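Local coordinates for heme-binding protein A / AI-2 binding protein A (Helicobacter pylori SS1, PDB 6OFQ) that probably serves as the periplasmic substrate-binding protein of an ABC transporter and binds the peptide STSA, at residues L291-F305 with G419-D431. Sequence-based numbering, arbitrary orientation.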
loop_
_atom_site.group_PDB
_atom_site.type_symbol
_atom_site.label_atom_id
_atom_site.label_comp_id
_atom_site.label_asym_id
_atom_site.label_seq_id
_atom_site.Cartn_x
_atom_site.Cartn_y
_atom_site.Cartn_z
ATOM N N LEU A 291 -7.169 4.605 -6.946
ATOM C CA LEU A 291 -6.075 5.371 -6.315
ATOM C C LEU A 291 -4.737 4.652 -6.520
ATOM O O LEU A 291 -3.822 4.739 -5.696
ATOM C CB LEU A 291 -6.290 5.662 -4.844
ATOM C CG LEU A 291 -7.432 6.639 -4.602
ATOM C CD1 LEU A 291 -7.857 6.651 -3.155
ATOM C CD2 LEU A 291 -6.860 8.039 -4.800
ATOM N N LEU A 292 -4.649 3.980 -7.651
ATOM C CA LEU A 292 -3.547 3.071 -7.988
ATOM C C LEU A 292 -2.651 3.614 -9.072
ATOM O O LEU A 292 -3.108 4.228 -10.039
ATOM C CB LEU A 292 -4.150 1.768 -8.566
ATOM C CG LEU A 292 -5.131 1.016 -7.665
ATOM C CD1 LEU A 292 -6.132 0.137 -8.396
ATOM C CD2 LEU A 292 -4.265 0.143 -6.770
ATOM N N ALA A 293 -1.358 3.314 -9.001
ATOM C CA ALA A 293 -0.430 3.581 -10.083
ATOM C C ALA A 293 0.446 2.345 -10.281
ATOM O O ALA A 293 0.753 1.639 -9.310
ATOM C CB ALA A 293 0.439 4.803 -9.831
ATOM N N SER A 294 0.795 2.050 -11.533
ATOM C CA SER A 294 1.644 0.909 -11.922
ATOM C C SER A 294 2.677 1.411 -12.917
ATOM O O SER A 294 2.352 2.095 -13.867
ATOM C CB SER A 294 0.731 -0.163 -12.572
ATOM O OG SER A 294 1.511 -1.295 -12.914
ATOM N N TRP A 295 3.931 0.984 -12.719
ATOM C CA TRP A 295 5.056 1.569 -13.504
ATOM C C TRP A 295 6.202 0.577 -13.577
ATOM O O TRP A 295 6.129 -0.494 -12.981
ATOM C CB TRP A 295 5.501 2.945 -12.978
ATOM C CG TRP A 295 6.121 2.944 -11.619
ATOM C CD1 TRP A 295 7.435 2.819 -11.327
ATOM C CD2 TRP A 295 5.444 2.992 -10.367
ATOM N NE1 TRP A 295 7.635 2.855 -9.968
ATOM C CE2 TRP A 295 6.425 2.971 -9.342
ATOM C CE3 TRP A 295 4.112 3.113 -9.988
ATOM C CZ2 TRP A 295 6.097 3.023 -7.995
ATOM C CZ3 TRP A 295 3.794 3.160 -8.670
ATOM C CH2 TRP A 295 4.777 3.090 -7.684
ATOM N N LEU A 296 7.209 0.935 -14.329
ATOM C CA LEU A 296 8.413 0.148 -14.370
ATOM C C LEU A 296 9.481 0.906 -13.586
ATOM O O LEU A 296 9.818 2.047 -13.960
ATOM C CB LEU A 296 8.750 -0.109 -15.824
ATOM C CG LEU A 296 9.951 -1.001 -16.121
ATOM C CD1 LEU A 296 9.687 -2.460 -15.750
ATOM C CD2 LEU A 296 10.319 -0.923 -17.597
ATOM N N SER A 297 10.001 0.351 -12.499
ATOM C CA SER A 297 11.177 0.883 -11.801
ATOM C C SER A 297 12.403 0.686 -12.700
ATOM O O SER A 297 12.492 -0.380 -13.329
ATOM C CB SER A 297 11.494 0.128 -10.486
ATOM O OG SER A 297 10.470 0.308 -9.514
ATOM N N LEU A 298 13.257 1.704 -12.769
ATOM C CA LEU A 298 14.564 1.629 -13.429
ATOM C C LEU A 298 15.558 1.976 -12.339
ATOM O O LEU A 298 15.463 3.013 -11.685
ATOM C CB LEU A 298 14.666 2.675 -14.529
ATOM C CG LEU A 298 13.638 2.592 -15.659
ATOM C CD1 LEU A 298 13.725 3.723 -16.642
ATOM C CD2 LEU A 298 13.710 1.233 -16.370
ATOM N N ASN A 299 16.549 1.109 -12.141
ATOM C CA ASN A 299 17.443 1.261 -10.996
ATOM C C ASN A 299 18.512 2.255 -11.371
ATOM O O ASN A 299 19.501 1.907 -12.045
ATOM C CB ASN A 299 18.033 -0.059 -10.533
ATOM C CG ASN A 299 18.837 0.093 -9.240
ATOM O OD1 ASN A 299 19.409 1.178 -8.987
ATOM N ND2 ASN A 299 18.912 -1.002 -8.486
ATOM N N THR A 300 18.269 3.503 -11.025
ATOM C CA THR A 300 19.097 4.630 -11.458
ATOM C C THR A 300 20.533 4.607 -10.880
ATOM O O THR A 300 21.326 5.474 -11.301
ATOM C CB THR A 300 18.476 6.022 -11.239
ATOM O OG1 THR A 300 18.399 6.296 -9.826
ATOM C CG2 THR A 300 17.115 6.132 -11.895
ATOM N N GLN A 301 20.825 3.688 -9.979
ATOM C CA GLN A 301 22.214 3.594 -9.507
ATOM C C GLN A 301 23.024 2.616 -10.299
ATOM O O GLN A 301 24.195 2.449 -9.952
ATOM C CB GLN A 301 22.247 3.282 -8.011
ATOM C CG GLN A 301 21.422 4.282 -7.217
ATOM C CD GLN A 301 21.892 5.730 -7.359
ATOM O OE1 GLN A 301 23.108 6.018 -7.298
ATOM N NE2 GLN A 301 20.946 6.663 -7.530
ATOM N N LYS A 302 22.399 1.895 -11.222
ATOM C CA LYS A 302 23.097 0.843 -11.955
ATOM C C LYS A 302 23.455 1.310 -13.350
ATOM O O LYS A 302 22.958 2.299 -13.864
ATOM C CB LYS A 302 22.264 -0.433 -12.014
ATOM C CG LYS A 302 22.227 -1.114 -10.662
ATOM C CD LYS A 302 21.487 -2.437 -10.704
ATOM C CE LYS A 302 21.642 -3.145 -9.382
ATOM N NZ LYS A 302 20.852 -4.383 -9.307
ATOM N N LYS A 303 24.405 0.582 -13.949
ATOM C CA LYS A 303 24.828 0.779 -15.320
ATOM C C LYS A 303 23.656 0.891 -16.272
ATOM O O LYS A 303 22.665 0.224 -16.080
ATOM C CB LYS A 303 25.810 -0.326 -15.778
ATOM C CG LYS A 303 26.340 -0.169 -17.203
ATOM C CD LYS A 303 27.368 -1.285 -17.455
ATOM C CE LYS A 303 28.128 -0.981 -18.744
ATOM N NZ LYS A 303 28.921 -2.174 -19.163
ATOM N N TYR A 304 23.733 1.780 -17.246
ATOM C CA TYR A 304 22.735 2.034 -18.274
ATOM C C TYR A 304 21.636 2.957 -17.721
ATOM O O TYR A 304 21.362 4.048 -18.246
ATOM C CB TYR A 304 22.115 0.798 -18.933
ATOM C CG TYR A 304 23.161 -0.214 -19.366
ATOM C CD1 TYR A 304 24.068 0.127 -20.354
ATOM C CD2 TYR A 304 23.220 -1.473 -18.796
ATOM C CE1 TYR A 304 24.984 -0.820 -20.799
ATOM C CE2 TYR A 304 24.148 -2.427 -19.213
ATOM C CZ TYR A 304 25.033 -2.047 -20.201
ATOM O OH TYR A 304 25.978 -3.007 -20.614
ATOM N N PHE A 305 21.022 2.504 -16.639
ATOM C CA PHE A 305 19.869 3.232 -16.083
ATOM C C PHE A 305 20.247 4.493 -15.298
ATOM O O PHE A 305 19.372 5.301 -14.997
ATOM C CB PHE A 305 19.067 2.277 -15.206
ATOM C CG PHE A 305 18.627 1.049 -15.942
ATOM C CD1 PHE A 305 17.616 1.138 -16.881
ATOM C CD2 PHE A 305 19.268 -0.160 -15.759
ATOM C CE1 PHE A 305 17.286 0.041 -17.658
ATOM C CE2 PHE A 305 18.945 -1.245 -16.527
ATOM C CZ PHE A 305 17.964 -1.167 -17.485
ATOM N N GLY A 419 17.360 -3.715 -3.847
ATOM C CA GLY A 419 17.987 -3.184 -5.036
ATOM C C GLY A 419 18.546 -4.221 -5.999
ATOM O O GLY A 419 19.405 -3.854 -6.806
ATOM N N GLU A 420 18.075 -5.465 -5.932
ATOM C CA GLU A 420 18.649 -6.500 -6.773
ATOM C C GLU A 420 18.318 -6.324 -8.247
ATOM O O GLU A 420 19.035 -6.798 -9.146
ATOM C CB GLU A 420 18.230 -7.893 -6.290
ATOM C CG GLU A 420 18.841 -8.201 -4.953
ATOM C CD GLU A 420 18.535 -9.584 -4.436
ATOM O OE1 GLU A 420 18.030 -10.422 -5.195
ATOM O OE2 GLU A 420 18.770 -9.819 -3.241
ATOM N N HIS A 421 17.172 -5.675 -8.521
ATOM C CA HIS A 421 16.709 -5.562 -9.898
ATOM C C HIS A 421 17.477 -4.487 -10.648
ATOM O O HIS A 421 18.043 -3.553 -10.068
ATOM C CB HIS A 421 15.239 -5.135 -9.892
ATOM C CG HIS A 421 14.950 -3.897 -9.122
ATOM N ND1 HIS A 421 15.076 -3.871 -7.750
ATOM C CD2 HIS A 421 14.658 -2.630 -9.519
ATOM C CE1 HIS A 421 14.841 -2.647 -7.326
ATOM N NE2 HIS A 421 14.564 -1.889 -8.357
ATOM N N GLU A 422 17.330 -4.562 -11.970
ATOM C CA GLU A 422 17.699 -3.495 -12.916
ATOM C C GLU A 422 16.411 -2.789 -13.288
ATOM O O GLU A 422 16.287 -1.576 -13.142
ATOM C CB GLU A 422 18.459 -4.048 -14.131
ATOM C CG GLU A 422 19.830 -4.639 -13.818
ATOM C CD GLU A 422 20.419 -5.162 -15.105
ATOM O OE1 GLU A 422 20.780 -4.438 -16.053
ATOM O OE2 GLU A 422 20.490 -6.384 -15.161
ATOM N N MET A 423 15.492 -3.510 -13.907
ATOM C CA MET A 423 14.109 -3.076 -14.121
ATOM C C MET A 423 13.153 -3.995 -13.339
ATOM O O MET A 423 13.416 -5.202 -13.165
ATOM C CB MET A 423 13.777 -3.156 -15.606
ATOM C CG MET A 423 14.790 -2.453 -16.488
ATOM S SD MET A 423 14.287 -2.264 -18.203
ATOM C CE MET A 423 13.872 -3.927 -18.586
ATOM N N ALA A 424 12.018 -3.463 -12.894
ATOM C CA ALA A 424 11.052 -4.308 -12.189
ATOM C C ALA A 424 9.688 -3.608 -12.273
ATOM O O ALA A 424 9.641 -2.376 -12.252
ATOM C CB ALA A 424 11.473 -4.434 -10.735
ATOM N N PHE A 425 8.632 -4.380 -12.357
ATOM C CA PHE A 425 7.303 -3.783 -12.174
ATOM C C PHE A 425 7.113 -3.291 -10.741
ATOM O O PHE A 425 7.583 -3.933 -9.797
ATOM C CB PHE A 425 6.223 -4.794 -12.546
ATOM C CG PHE A 425 6.135 -5.113 -14.007
ATOM C CD1 PHE A 425 5.598 -4.251 -14.915
ATOM C CD2 PHE A 425 6.702 -6.239 -14.499
ATOM C CE1 PHE A 425 5.464 -4.562 -16.254
ATOM C CE2 PHE A 425 6.624 -6.565 -15.836
ATOM C CZ PHE A 425 6.041 -5.708 -16.709
ATOM N N ALA A 426 6.414 -2.161 -10.627
ATOM C CA ALA A 426 6.169 -1.604 -9.315
ATOM C C ALA A 426 4.729 -1.116 -9.335
ATOM O O ALA A 426 4.183 -0.741 -10.384
ATOM C CB ALA A 426 7.069 -0.397 -9.101
ATOM N N GLY A 427 4.089 -1.054 -8.194
ATOM C CA GLY A 427 2.741 -0.510 -8.074
ATOM C C GLY A 427 2.557 0.005 -6.661
ATOM O O GLY A 427 3.122 -0.461 -5.656
ATOM N N TRP A 428 1.590 0.908 -6.571
ATOM C CA TRP A 428 1.214 1.519 -5.300
ATOM C C TRP A 428 -0.261 1.862 -5.267
ATOM O O TRP A 428 -0.841 2.380 -6.259
ATOM C CB TRP A 428 1.957 2.826 -5.082
ATOM C CG TRP A 428 1.915 3.418 -3.711
ATOM C CD1 TRP A 428 1.270 4.569 -3.322
ATOM C CD2 TRP A 428 2.669 2.982 -2.594
ATOM N NE1 TRP A 428 1.586 4.869 -2.028
ATOM C CE2 TRP A 428 2.444 3.898 -1.555
ATOM C CE3 TRP A 428 3.501 1.872 -2.360
ATOM C CZ2 TRP A 428 2.997 3.737 -0.303
ATOM C CZ3 TRP A 428 4.069 1.751 -1.128
ATOM C CH2 TRP A 428 3.847 2.692 -0.128
ATOM N N MET A 429 -0.892 1.547 -4.171
ATOM C CA MET A 429 -2.242 2.010 -3.831
ATOM C C MET A 429 -2.062 3.071 -2.760
ATOM O O MET A 429 -1.391 2.863 -1.737
ATOM C CB MET A 429 -2.984 0.828 -3.216
ATOM C CG MET A 429 -4.285 1.173 -2.525
ATOM S SD MET A 429 -5.491 1.919 -3.656
ATOM C CE MET A 429 -6.738 2.518 -2.494
ATOM N N ALA A 430 -2.666 4.241 -2.987
ATOM C CA ALA A 430 -2.671 5.288 -1.969
ATOM C C ALA A 430 -3.048 4.757 -0.614
ATOM O O ALA A 430 -4.083 4.112 -0.459
ATOM C CB ALA A 430 -3.602 6.421 -2.344
ATOM N N ASP A 431 -2.269 5.161 0.393
ATOM C CA ASP A 431 -2.663 4.990 1.778
ATOM C C ASP A 431 -3.540 6.119 2.288
ATOM O O ASP A 431 -4.320 5.926 3.211
ATOM C CB ASP A 431 -1.440 4.838 2.711
ATOM C CG ASP A 431 -0.511 3.737 2.211
ATOM O OD1 ASP A 431 -0.994 2.561 2.089
ATOM O OD2 ASP A 431 0.670 4.064 1.917
HETATM O O HOH W 1 22.319 -2.362 -15.003
#
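W295 has CG between its backbone N and carbonyl carbon (chi1 66°), which folds the indole back over the neighbouring strand and lays it across A426. The methyl CB of A426 sits over the face of the five-membered ring, 3.6 Å from its centroid, in a CH-pi contact. The six-membered end of the indole runs on to W428, where CB of W428 meets CH2 of W295 at 3.8 Å, at the ring edge. N299 turns its CG anti to the backbone N (chi1 -173°), and this carries ND2 to the carbonyl O of H421 at 3.1 Å. K302, extended beyond CG, brings NZ to the same oxygen from above the carbonyl plane. Its NZ also bonds G419 O at 2.9 Å, in the carbonyl plane. G419 closes helix 409-417 in a Schellman motif, so NZ sits just past its C-terminal end, where the helix dipole would probably favour the positive charge. N299 OD1 accepts from Q301 N in an Asx turn. M423 crosses F305 at about a right angle: CG reaches CZ of F305 at 3.6 Å, and SD makes an oblique Met-aromatic contact.

The backbones form an antiparallel ladder with hydrogen-bonded pairs A293–W428, W295–A426 and S297–A424. Strand 292-298 lies between 423-429 and 497-510 in a mixed sheet, part of one domain of this type II periplasmic binding protein, and 423-429 pairs on its other side with 373-380. Helix 436-443 packs on W295 and W428, while L296 and F425 rest on strand 373-380.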